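MccB protein (Escherichia coli, PDB 6OM4) uses ATP to adenylylate the N-formylated MccA peptide, a step in making the nucleotide antibiotic microcin C7. Local coordinates at residues I243-G247 against V297-C302; L319-I323 against S334-R339; K25-V29 against F71-F77. All coordinates share one frame; numbering follows the deposited sequence.

Contact 1 of 3, residues I243-G247 against V297-C302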
ATOM      1  N   ILE A 243     -14.347   8.130   7.223  1.00 12.68           N
ATOM      2  CA  ILE A 243     -13.277   7.243   7.676  1.00 12.92           C
ATOM      3  C   ILE A 243     -12.655   6.536   6.481  1.00 13.24           C
ATOM      4  O   ILE A 243     -13.317   5.770   5.789  1.00 13.91           O
ATOM      5  CB  ILE A 243     -13.765   6.200   8.696  1.00 14.22           C
ATOM      6  CG1 ILE A 243     -14.357   6.846   9.948  1.00 15.51           C
ATOM      7  CG2 ILE A 243     -12.633   5.259   9.035  1.00 15.87           C
ATOM      8  CD1 ILE A 243     -14.993   5.819  10.882  1.00 15.99           C
ATOM      9  N   ALA A 244     -11.348   6.727   6.306  1.00 11.91           N
ATOM     10  CA  ALA A 244     -10.576   6.018   5.274  1.00 12.38           C
ATOM     11  C   ALA A 244     -10.335   4.586   5.763  1.00 13.32           C
ATOM     12  O   ALA A 244      -9.991   4.420   6.923  1.00 14.11           O
ATOM     13  CB  ALA A 244      -9.273   6.733   5.058  1.00 12.61           C
ATOM     14  N   VAL A 245     -10.569   3.597   4.908  1.00 13.65           N
ATOM     15  CA  VAL A 245     -10.382   2.181   5.286  1.00 15.41           C
ATOM     16  C   VAL A 245      -9.446   1.489   4.298  1.00 15.40           C
ATOM     17  O   VAL A 245      -9.606   1.608   3.089  1.00 16.07           O
ATOM     18  CB  VAL A 245     -11.722   1.434   5.390  1.00 16.53           C
ATOM     19  CG1 VAL A 245     -11.500  -0.062   5.679  1.00 18.29           C
ATOM     20  CG2 VAL A 245     -12.606   2.066   6.451  1.00 17.79           C
ATOM     21  N   PHE A 246      -8.497   0.685   4.817  1.00 14.43           N
ATOM     22  CA  PHE A 246      -7.774  -0.201   3.901  1.00 15.30           C
ATOM     23  C   PHE A 246      -7.526  -1.486   4.650  1.00 14.50           C
ATOM     24  O   PHE A 246      -7.463  -1.488   5.866  1.00 16.19           O
ATOM     25  CB  PHE A 246      -6.458   0.383   3.357  1.00 16.18           C
ATOM     26  CG  PHE A 246      -5.319   0.527   4.336  1.00 18.00           C
ATOM     27  CD1 PHE A 246      -5.364   1.458   5.359  1.00 16.65           C
ATOM     28  CD2 PHE A 246      -4.178  -0.259   4.243  1.00 17.97           C
ATOM     29  CE1 PHE A 246      -4.298   1.625   6.233  1.00 17.34           C
ATOM     30  CE2 PHE A 246      -3.137  -0.131   5.146  1.00 18.36           C
ATOM     31  CZ  PHE A 246      -3.191   0.812   6.144  1.00 18.43           C
ATOM     32  N   GLY A 247      -7.408  -2.543   3.867  1.00 15.52           N
ATOM     33  CA  GLY A 247      -7.422  -3.875   4.396  1.00 16.51           C
ATOM     34  C   GLY A 247      -8.820  -4.472   4.448  1.00 16.58           C
ATOM     35  O   GLY A 247      -9.859  -3.813   4.247  1.00 17.63           O
ATOM     36  N   VAL A 297      -6.193   9.002   1.129  1.00 12.45           N
ATOM     37  CA  VAL A 297      -5.484   8.315   2.222  1.00 12.98           C
ATOM     38  C   VAL A 297      -5.648   6.806   2.073  1.00 13.62           C
ATOM     39  O   VAL A 297      -4.684   6.022   2.189  1.00 12.09           O
ATOM     40  CB  VAL A 297      -6.001   8.787   3.601  1.00 13.19           C
ATOM     41  CG1 VAL A 297      -5.551   7.873   4.722  1.00 14.78           C
ATOM     42  CG2 VAL A 297      -5.575  10.224   3.903  1.00 13.92           C
ATOM     43  N   ALA A 298      -6.894   6.376   1.864  1.00 13.40           N
ATOM     44  CA  ALA A 298      -7.202   4.964   1.748  1.00 13.74           C
ATOM     45  C   ALA A 298      -6.461   4.353   0.572  1.00 13.20           C
ATOM     46  O   ALA A 298      -5.855   3.240   0.662  1.00 13.22           O
ATOM     47  CB  ALA A 298      -8.682   4.731   1.597  1.00 14.44           C
ATOM     48  N   ALA A 299      -6.574   5.050  -0.561  1.00 11.92           N
ATOM     49  CA  ALA A 299      -5.922   4.598  -1.777  1.00 12.57           C
ATOM     50  C   ALA A 299      -4.406   4.503  -1.579  1.00 12.46           C
ATOM     51  O   ALA A 299      -3.789   3.522  -1.977  1.00 12.22           O
ATOM     52  CB  ALA A 299      -6.253   5.493  -2.950  1.00 12.96           C
ATOM     53  N   ALA A 300      -3.802   5.517  -0.961  1.00 12.27           N
ATOM     54  CA  ALA A 300      -2.355   5.577  -0.794  1.00 13.09           C
ATOM     55  C   ALA A 300      -1.874   4.374   0.020  1.00 13.02           C
ATOM     56  O   ALA A 300      -0.931   3.674  -0.383  1.00 12.65           O
ATOM     57  CB  ALA A 300      -1.954   6.848  -0.108  1.00 13.50           C
ATOM     58  N   LEU A 301      -2.510   4.139   1.173  1.00 13.34           N
ATOM     59  CA  LEU A 301      -2.046   3.086   2.021  1.00 14.03           C
ATOM     60  C   LEU A 301      -2.350   1.706   1.417  1.00 14.38           C
ATOM     61  O   LEU A 301      -1.550   0.763   1.639  1.00 15.24           O
ATOM     62  CB  LEU A 301      -2.651   3.271   3.409  1.00 15.36           C
ATOM     63  CG  LEU A 301      -2.081   4.472   4.143  1.00 15.97           C
ATOM     64  CD1 LEU A 301      -2.921   4.838   5.362  1.00 18.25           C
ATOM     65  CD2 LEU A 301      -0.623   4.176   4.520  1.00 17.87           C
ATOM     66  N   CYS A 302      -3.413   1.583   0.618  1.00 14.12           N
ATOM     67  CA  CYS A 302      -3.693   0.372  -0.144  1.00 14.87           C
ATOM     68  C   CYS A 302      -2.545   0.098  -1.138  1.00 14.73           C
ATOM     69  O   CYS A 302      -2.009  -1.014  -1.220  1.00 14.68           O
ATOM     70  CB  CYS A 302      -5.037   0.534  -0.863  1.00 16.07           C
ATOM     71  SG  CYS A 302      -5.438  -0.883  -1.927  1.00 17.81           S
TER
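Val297 and Ala244 open the contact: Val297 CG1 lies 3.9 Å from Ala244 CB, one methyl carbon against another, and Val294, one turn earlier in the helix, also packs on Ala244. One residue on, the backbones come closest, with Ala298 CA 5.0 Å from Ala244 CA. Alanine on both sides is consistent with so short an approach. Ala298 CB rests 4.0 Å from Ala244 CB and 3.6 Å from the carbonyl oxygen of Val245, so it covers the strand's backbone as well as its side chains. Ala298 also packs on Ile126 of helix 125-136. Leu301 meets the Phe246 ring face-on. Its CB sits 3.6 Å from the centroid of the Phe246 ring, only 6° off the ring normal, a CH-pi contact centred on the face, while Leu301 CD1 reaches Phe246 CE1 at 3.6 Å. Phe246 can offer that face because chi1 (70°) puts CG between its own backbone N and carbonyl carbon, which stands the ring up toward the helix. Cys302, last in the segment, brings its CB near Phe246 CB, and its side chain also packs on Ile235 and Ala237 of the neighbouring strand 234-240. The short axes approach to 7.1 Å and diverge by 19°, so helix and strand run nearly parallel and are joined by apolar packing. Val245 projects its side chain from the other side of the strand. Helix 292-311 therefore covers one face of the mixed sheet while the bound peptide packs against Val245 on the other, an alpha/beta layering in keeping with the Rossmann-like adenylation domain of the ThiF/E1 family.

Contact 2 of 3, residues L319-I323 against S334-R339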
ATOM      1  N   LEU A 319      -2.152  -6.958   6.643  1.00 15.13           N
ATOM      2  CA  LEU A 319      -2.287  -8.407   6.914  1.00 16.98           C
ATOM      3  C   LEU A 319      -3.146  -8.577   8.182  1.00 16.08           C
ATOM      4  O   LEU A 319      -2.792  -8.038   9.255  1.00 16.82           O
ATOM      5  CB  LEU A 319      -0.900  -9.010   7.164  1.00 18.88           C
ATOM      6  CG  LEU A 319      -0.101  -9.637   6.029  1.00 24.40           C
ATOM      7  CD1 LEU A 319      -0.506  -9.250   4.640  1.00 25.01           C
ATOM      8  CD2 LEU A 319       1.379  -9.421   6.246  1.00 25.05           C
ATOM      9  N   ASN A 320      -4.237  -9.338   8.090  1.00 16.27           N
ATOM     10  CA  ASN A 320      -5.044  -9.718   9.271  1.00 16.69           C
ATOM     11  C   ASN A 320      -5.734  -8.502   9.899  1.00 17.02           C
ATOM     12  O   ASN A 320      -6.126  -8.563  11.073  1.00 19.06           O
ATOM     13  CB  ASN A 320      -4.184 -10.415  10.341  1.00 17.37           C
ATOM     14  CG  ASN A 320      -3.572 -11.696   9.833  1.00 17.19           C
ATOM     15  OD1 ASN A 320      -4.320 -12.581   9.417  1.00 15.90           O
ATOM     16  ND2 ASN A 320      -2.239 -11.787   9.857  1.00 18.08           N
ATOM     17  N   LYS A 321      -5.926  -7.400   9.147  1.00 14.93           N
ATOM     18  CA  LYS A 321      -6.420  -6.153   9.748  1.00 16.24           C
ATOM     19  C   LYS A 321      -7.249  -5.364   8.722  1.00 15.57           C
ATOM     20  O   LYS A 321      -6.895  -5.287   7.582  1.00 16.36           O
ATOM     21  CB  LYS A 321      -5.265  -5.285  10.268  1.00 17.40           C
ATOM     22  CG  LYS A 321      -4.529  -5.878  11.468  1.00 20.11           C
ATOM     23  CD  LYS A 321      -3.449  -5.013  12.025  1.00 23.12           C
ATOM     24  CE  LYS A 321      -2.567  -5.817  12.958  1.00 27.68           C
ATOM     25  NZ  LYS A 321      -1.763  -4.910  13.796  1.00 32.95           N
ATOM     26  N   ARG A 322      -8.340  -4.756   9.181  1.00 15.15           N
ATOM     27  CA  ARG A 322      -9.056  -3.765   8.399  1.00 15.85           C
ATOM     28  C   ARG A 322      -8.868  -2.455   9.158  1.00 15.71           C
ATOM     29  O   ARG A 322      -9.328  -2.396  10.314  1.00 15.45           O
ATOM     30  CB  ARG A 322     -10.529  -4.137   8.307  1.00 17.14           C
ATOM     31  CG  ARG A 322     -11.420  -3.151   7.559  1.00 17.25           C
ATOM     32  CD  ARG A 322     -12.740  -3.813   7.198  1.00 17.49           C
ATOM     33  NE  ARG A 322     -13.681  -2.944   6.481  1.00 17.95           N
ATOM     34  CZ  ARG A 322     -14.633  -2.208   7.056  1.00 18.68           C
ATOM     35  NH1 ARG A 322     -14.850  -2.303   8.360  1.00 15.83           N
ATOM     36  NH2 ARG A 322     -15.392  -1.416   6.291  1.00 15.61           N
ATOM     37  N   ILE A 323      -8.116  -1.502   8.563  1.00 15.27           N
ATOM     38  CA  ILE A 323      -7.599  -0.352   9.267  1.00 13.02           C
ATOM     39  C   ILE A 323      -8.411   0.898   8.878  1.00 14.63           C
ATOM     40  O   ILE A 323      -8.588   1.151   7.708  1.00 15.28           O
ATOM     41  CB  ILE A 323      -6.095  -0.167   8.974  1.00 14.54           C
ATOM     42  CG1 ILE A 323      -5.298  -1.419   9.360  1.00 16.64           C
ATOM     43  CG2 ILE A 323      -5.544   1.087   9.635  1.00 16.35           C
ATOM     44  CD1 ILE A 323      -3.939  -1.550   8.744  1.00 17.31           C
ATOM     45  N   SER A 334      -7.495  -0.524  14.150  1.00 20.54           N
ATOM     46  CA  SER A 334      -7.479  -1.774  13.367  1.00 23.36           C
ATOM     47  C   SER A 334      -8.587  -2.692  13.892  1.00 22.51           C
ATOM     48  O   SER A 334      -8.696  -2.879  15.109  1.00 25.91           O
ATOM     49  CB  SER A 334      -6.140  -2.503  13.464  1.00 25.64           C
ATOM     50  OG  SER A 334      -5.077  -1.629  13.133  1.00 35.62           O
ATOM     51  N   GLN A 335      -9.391  -3.242  12.989  1.00 20.22           N
ATOM     52  CA  GLN A 335     -10.264  -4.357  13.309  1.00 19.85           C
ATOM     53  C   GLN A 335      -9.473  -5.640  13.039  1.00 21.00           C
ATOM     54  O   GLN A 335      -8.920  -5.832  11.956  1.00 19.21           O
ATOM     55  CB  GLN A 335     -11.540  -4.355  12.475  1.00 21.44           C
ATOM     56  CG  GLN A 335     -12.458  -3.167  12.697  1.00 22.70           C
ATOM     57  CD  GLN A 335     -13.538  -3.104  11.636  1.00 22.73           C
ATOM     58  OE1 GLN A 335     -13.411  -3.630  10.533  1.00 21.76           O
ATOM     59  NE2 GLN A 335     -14.648  -2.471  11.979  1.00 22.79           N
ATOM     60  N   ASN A 336      -9.475  -6.539  14.012  1.00 19.83           N
ATOM     61  CA  ASN A 336      -8.762  -7.778  13.908  1.00 22.17           C
ATOM     62  C   ASN A 336      -9.482  -8.671  12.898  1.00 21.44           C
ATOM     63  O   ASN A 336     -10.645  -8.994  13.088  1.00 22.08           O
ATOM     64  CB  ASN A 336      -8.681  -8.369  15.311  1.00 25.44           C
ATOM     65  CG  ASN A 336      -7.933  -9.679  15.390  1.00 31.53           C
ATOM     66  OD1 ASN A 336      -7.600 -10.284  14.378  1.00 34.48           O
ATOM     67  ND2 ASN A 336      -7.681 -10.130  16.608  1.00 31.98           N
ATOM     68  N   MET A 337      -8.793  -9.055  11.819  1.00 19.97           N
ATOM     69  CA  MET A 337      -9.291 -10.066  10.885  1.00 19.11           C
ATOM     70  C   MET A 337      -8.274 -11.218  10.755  1.00 19.11           C
ATOM     71  O   MET A 337      -7.969 -11.690   9.655  1.00 19.60           O
ATOM     72  CB  MET A 337      -9.578  -9.441   9.520  1.00 20.69           C
ATOM     73  CG  MET A 337     -10.749  -8.449   9.542  1.00 22.25           C
ATOM     74  SD  MET A 337     -11.328  -8.033   7.902  1.00 22.91           S
ATOM     75  CE  MET A 337     -12.942  -7.380   8.316  1.00 25.75           C
ATOM     76  N   GLY A 338      -7.725 -11.659  11.890  1.00 20.42           N
ATOM     77  CA  GLY A 338      -6.877 -12.852  11.930  1.00 20.77           C
ATOM     78  C   GLY A 338      -7.656 -14.123  11.609  1.00 20.30           C
ATOM     79  O   GLY A 338      -8.888 -14.167  11.672  1.00 20.54           O
ATOM     80  N   ARG A 339      -6.919 -15.173  11.249  1.00 19.95           N
ATOM     81  CA  ARG A 339      -7.517 -16.421  10.793  1.00 21.51           C
ATOM     82  C   ARG A 339      -8.316 -17.050  11.931  1.00 22.15           C
ATOM     83  O   ARG A 339      -7.825 -17.087  13.057  1.00 22.96           O
ATOM     84  CB  ARG A 339      -6.458 -17.430  10.355  1.00 24.81           C
ATOM     85  CG  ARG A 339      -6.007 -17.276   8.917  1.00 33.38           C
ATOM     86  CD  ARG A 339      -5.405 -18.551   8.359  1.00 37.00           C
ATOM     87  NE  ARG A 339      -6.420 -19.521   7.968  1.00 40.96           N
ATOM     88  CZ  ARG A 339      -6.148 -20.591   7.244  1.00 38.82           C
ATOM     89  NH1 ARG A 339      -4.888 -20.917   7.060  1.00 39.75           N
ATOM     90  NH2 ARG A 339      -7.107 -21.320   6.699  1.00 35.90           N
TER
HETATM   91  O   HOH W   1      -4.067 -14.719  11.000  1.00 23.67           O
HETATM   92  O   HOH W   2      -4.929  -8.604  13.497  1.00 31.92           O
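Arg322 and Gln335 form the side-chain bond of this hairpin: Arg322 NH1 donates to Gln335 OE1 at 2.9 Å, with an N-H...O angle of 157°. The acceptor sits at the guanidinium edge, in its plane, and both side chains are extended and point the same way, their guanidinium and amide planes 34° apart. Both residues also hydrogen-bond the backbone of the bound peptide, through NH1 and NH2 of Arg322 and NE2 of Gln335.

The same residues are an antiparallel hydrogen-bonded pair, with Gln335 N to Arg322 O at 2.8 Å and Arg322 N to Gln335 O at 3.0 Å. Beyond the strands, Met337 N reaches Asn320 O at 2.8 Å, coming from above the carbonyl plane. The same stretch forms an Asx turn, Asn336 OD1 accepting from Gly338 N at 2.8 Å. Asn320 OD1 accepts from Gly256 N, and one water joins it to Arg339 N.

Packing flanks the polar core. Met337 CE lies 3.7 Å from Arg322 CD, and on the sheet face of Lys321 and Ile323, Ser334 OG touches both side chains. The Arg322–Gln335 bond should limit rotation of both polar ends, consistent with a preset surface for reading the peptide backbone.

Contact 3 of 3, residues K25-V29 against F71-F77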
ATOM      1  N   LYS A  25      13.041   4.918  11.627  1.00 16.68           N
ATOM      2  CA  LYS A  25      14.346   4.497  12.211  1.00 17.07           C
ATOM      3  C   LYS A  25      15.160   5.679  12.769  1.00 16.25           C
ATOM      4  O   LYS A  25      16.296   5.501  13.205  1.00 16.02           O
ATOM      5  CB  LYS A  25      15.144   3.725  11.161  1.00 21.10           C
ATOM      6  CG  LYS A  25      14.567   2.338  10.927  1.00 23.78           C
ATOM      7  CD  LYS A  25      15.178   1.647   9.764  1.00 24.40           C
ATOM      8  CE  LYS A  25      14.283   0.604   9.153  1.00 27.86           C
ATOM      9  NZ  LYS A  25      13.239   1.240   8.320  1.00 25.77           N
ATOM     10  N   GLU A  26      14.569   6.871  12.817  1.00 15.65           N
ATOM     11  CA  GLU A  26      15.275   8.018  13.418  1.00 15.72           C
ATOM     12  C   GLU A  26      15.687   7.672  14.849  1.00 16.48           C
ATOM     13  O   GLU A  26      14.907   7.106  15.599  1.00 16.07           O
ATOM     14  CB  GLU A  26      14.354   9.244  13.392  1.00 15.77           C
ATOM     15  CG  GLU A  26      14.856  10.444  14.186  1.00 15.79           C
ATOM     16  CD  GLU A  26      13.734  11.374  14.639  1.00 16.67           C
ATOM     17  OE1 GLU A  26      13.572  12.391  13.953  1.00 18.08           O
ATOM     18  OE2 GLU A  26      13.016  11.041  15.632  1.00 16.09           O
ATOM     19  N   GLN A  27      16.940   7.955  15.190  1.00 17.13           N
ATOM     20  CA  GLN A  27      17.457   7.689  16.531  1.00 17.04           C
ATOM     21  C   GLN A  27      17.854   8.982  17.229  1.00 16.38           C
ATOM     22  O   GLN A  27      18.616   9.798  16.690  1.00 15.60           O
ATOM     23  CB  GLN A  27      18.702   6.835  16.417  1.00 17.22           C
ATOM     24  CG  GLN A  27      18.445   5.496  15.754  1.00 18.15           C
ATOM     25  CD  GLN A  27      17.529   4.663  16.611  1.00 21.41           C
ATOM     26  OE1 GLN A  27      17.669   4.632  17.837  1.00 24.47           O
ATOM     27  NE2 GLN A  27      16.589   3.980  15.972  1.00 23.34           N
ATOM     28  N   TYR A  28      17.362   9.146  18.462  1.00 16.93           N
ATOM     29  CA  TYR A  28      17.850  10.166  19.337  1.00 17.46           C
ATOM     30  C   TYR A  28      18.990   9.570  20.162  1.00 18.08           C
ATOM     31  O   TYR A  28      18.790   8.558  20.872  1.00 19.24           O
ATOM     32  CB  TYR A  28      16.730  10.718  20.228  1.00 17.64           C
ATOM     33  CG  TYR A  28      17.182  11.710  21.274  1.00 20.25           C
ATOM     34  CD1 TYR A  28      17.787  12.908  20.934  1.00 21.27           C
ATOM     35  CD2 TYR A  28      16.992  11.459  22.631  1.00 25.65           C
ATOM     36  CE1 TYR A  28      18.220  13.820  21.887  1.00 21.14           C
ATOM     37  CE2 TYR A  28      17.408  12.365  23.598  1.00 26.62           C
ATOM     38  CZ  TYR A  28      18.017  13.549  23.225  1.00 26.76           C
ATOM     39  OH  TYR A  28      18.415  14.457  24.175  1.00 30.68           O
ATOM     40  N   VAL A  29      20.140  10.246  20.116  1.00 17.70           N
ATOM     41  CA  VAL A  29      21.333   9.881  20.879  1.00 19.61           C
ATOM     42  C   VAL A  29      21.600  10.977  21.899  1.00 19.38           C
ATOM     43  O   VAL A  29      22.023  12.044  21.556  1.00 19.51           O
ATOM     44  CB  VAL A  29      22.518   9.702  19.910  1.00 19.33           C
ATOM     45  CG1 VAL A  29      23.745   9.152  20.613  1.00 20.26           C
ATOM     46  CG2 VAL A  29      22.125   8.783  18.780  1.00 19.45           C
ATOM     47  N   PHE A  71      25.640   0.509  15.022  1.00 14.04           N
ATOM     48  CA  PHE A  71      24.514   1.418  15.124  1.00 15.06           C
ATOM     49  C   PHE A  71      24.035   1.854  13.728  1.00 15.83           C
ATOM     50  O   PHE A  71      22.841   1.824  13.436  1.00 15.85           O
ATOM     51  CB  PHE A  71      24.900   2.615  15.992  1.00 16.69           C
ATOM     52  CG  PHE A  71      23.926   3.767  15.993  1.00 18.84           C
ATOM     53  CD1 PHE A  71      23.916   4.687  14.955  1.00 19.15           C
ATOM     54  CD2 PHE A  71      23.042   3.933  17.042  1.00 21.83           C
ATOM     55  CE1 PHE A  71      22.997   5.726  14.927  1.00 21.80           C
ATOM     56  CE2 PHE A  71      22.150   4.998  17.045  1.00 21.45           C
ATOM     57  CZ  PHE A  71      22.132   5.891  15.992  1.00 21.37           C
ATOM     58  N   LEU A  72      24.960   2.309  12.886  1.00 14.94           N
ATOM     59  CA  LEU A  72      24.598   2.740  11.524  1.00 15.82           C
ATOM     60  C   LEU A  72      24.047   1.573  10.698  1.00 16.00           C
ATOM     61  O   LEU A  72      23.099   1.735   9.937  1.00 16.35           O
ATOM     62  CB  LEU A  72      25.821   3.380  10.877  1.00 15.43           C
ATOM     63  CG  LEU A  72      26.224   4.724  11.485  1.00 15.68           C
ATOM     64  CD1 LEU A  72      27.606   5.151  11.006  1.00 16.46           C
ATOM     65  CD2 LEU A  72      25.223   5.781  11.092  1.00 15.48           C
ATOM     66  N   LYS A  73      24.651   0.390  10.815  1.00 15.48           N
ATOM     67  CA  LYS A  73      24.230  -0.784  10.090  1.00 18.88           C
ATOM     68  C   LYS A  73      22.828  -1.248  10.494  1.00 18.47           C
ATOM     69  O   LYS A  73      22.027  -1.644   9.629  1.00 17.57           O
ATOM     70  CB  LYS A  73      25.175  -1.960  10.376  1.00 22.49           C
ATOM     71  CG  LYS A  73      26.484  -1.999   9.615  1.00 27.30           C
ATOM     72  CD  LYS A  73      27.132  -3.386   9.758  1.00 32.35           C
ATOM     73  CE  LYS A  73      26.913  -4.270   8.553  1.00 34.66           C
ATOM     74  NZ  LYS A  73      25.537  -4.138   8.028  1.00 37.88           N
ATOM     75  N   GLU A  74      22.557  -1.329  11.806  1.00 18.01           N
ATOM     76  CA  GLU A  74      21.310  -1.951  12.275  1.00 18.95           C
ATOM     77  C   GLU A  74      20.105  -1.064  11.936  1.00 17.48           C
ATOM     78  O   GLU A  74      18.976  -1.539  11.963  1.00 18.88           O
ATOM     79  CB  GLU A  74      21.418  -2.281  13.765  1.00 19.56           C
ATOM     80  CG  GLU A  74      21.281  -1.070  14.669  1.00 21.19           C
ATOM     81  CD  GLU A  74      21.577  -1.333  16.138  1.00 25.08           C
ATOM     82  OE1 GLU A  74      21.867  -2.495  16.487  1.00 24.22           O
ATOM     83  OE2 GLU A  74      21.564  -0.341  16.939  1.00 29.21           O
ATOM     84  N   ASN A  75      20.355   0.207  11.615  1.00 16.66           N
ATOM     85  CA  ASN A  75      19.303   1.117  11.152  1.00 14.77           C
ATOM     86  C   ASN A  75      19.288   1.258   9.613  1.00 15.31           C
ATOM     87  O   ASN A  75      18.518   2.059   9.103  1.00 15.48           O
ATOM     88  CB  ASN A  75      19.456   2.460  11.856  1.00 16.16           C
ATOM     89  CG  ASN A  75      19.138   2.353  13.332  1.00 17.38           C
ATOM     90  OD1 ASN A  75      17.986   2.153  13.705  1.00 19.87           O
ATOM     91  ND2 ASN A  75      20.145   2.482  14.161  1.00 16.47           N
ATOM     92  N   PHE A  76      20.137   0.512   8.893  1.00 13.96           N
ATOM     93  CA  PHE A  76      20.284   0.623   7.412  1.00 15.10           C
ATOM     94  C   PHE A  76      20.699   2.036   6.988  1.00 14.52           C
ATOM     95  O   PHE A  76      20.483   2.440   5.828  1.00 14.18           O
ATOM     96  CB  PHE A  76      19.030   0.105   6.688  1.00 17.48           C
ATOM     97  CG  PHE A  76      18.550  -1.189   7.279  1.00 18.85           C
ATOM     98  CD1 PHE A  76      19.371  -2.302   7.250  1.00 21.40           C
ATOM     99  CD2 PHE A  76      17.342  -1.261   7.914  1.00 20.73           C
ATOM    100  CE1 PHE A  76      18.969  -3.481   7.847  1.00 24.39           C
ATOM    101  CE2 PHE A  76      16.912  -2.460   8.460  1.00 25.11           C
ATOM    102  CZ  PHE A  76      17.749  -3.552   8.456  1.00 23.71           C
ATOM    103  N   PHE A  77      21.440   2.747   7.860  1.00 13.99           N
ATOM    104  CA  PHE A  77      22.011   4.045   7.510  1.00 13.15           C
ATOM    105  C   PHE A  77      23.252   3.868   6.632  1.00 13.24           C
ATOM    106  O   PHE A  77      23.534   4.685   5.748  1.00 13.72           O
ATOM    107  CB  PHE A  77      22.316   4.839   8.768  1.00 13.37           C
ATOM    108  CG  PHE A  77      21.122   5.190   9.622  1.00 13.69           C
ATOM    109  CD1 PHE A  77      19.849   5.300   9.093  1.00 14.47           C
ATOM    110  CD2 PHE A  77      21.316   5.509  10.952  1.00 13.88           C
ATOM    111  CE1 PHE A  77      18.782   5.689   9.889  1.00 15.56           C
ATOM    112  CE2 PHE A  77      20.248   5.895  11.748  1.00 14.90           C
ATOM    113  CZ  PHE A  77      18.985   5.993  11.216  1.00 14.10           C
TER
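Gln27 and Val29 make the apolar part of the contact by meeting the far end of the Phe71 ring. Gln27 CB is 3.6 Å from Phe71 CZ and Val29 CG2 is 4.0 Å from the same atom, both approaching obliquely. A chi1 of 169° sets the Phe71 ring beside its carbonyl carbon and out toward the strand. At the other end, Lys25 CE comes to the edge of the Phe76 ring, near its plane, 3.8 Å from CD2.

The helix end itself is a Schellman motif: Phe76 turns to a positive phi of 59°, and Phe77 N and Phe76 N bond back to Leu72 O and Lys73 O. This terminus of helix 62-74 is laid against strand 27-29, an outer strand of the small antiparallel sheet in the N-terminal region.

Two polar bonds each stay within their own segment: Asn75 ND2 donates to Phe71 O at 2.9 Å and lies over the face of the Phe71 ring, and Gln27 NE2 donates to Lys25 O at 3.2 Å from above the carbonyl plane. Across the contact, Lys25 CD lies 3.4 Å from Asn75 O, and Phe77 CZ touches Lys25 O at 3.4 Å. Lys25 NZ has a weak bond to Ser101 O, and its charge also faces Tyr102 in a cation-pi contact.

From the N terminus, contact 3 comes first, closing a loop of 41 largely helical residues and tying the small antiparallel sheet to the end of helix 62-74. Contact 1 follows, bringing strand 243-250 and helix 292-311 together across 49 residues. Contact 2 closes last, a hairpin with only 10 residues between its segments. The three are in series, so none encloses or crosses another. Contacts 1 and 2 meet within one mixed sheet: their strands are neighbours, Phe246 O lies 2.8 Å from Ile323 N, and helix 292-311 precedes strand 321-326. Contact 3 stands apart, its centre about 29 and 30 Å from theirs.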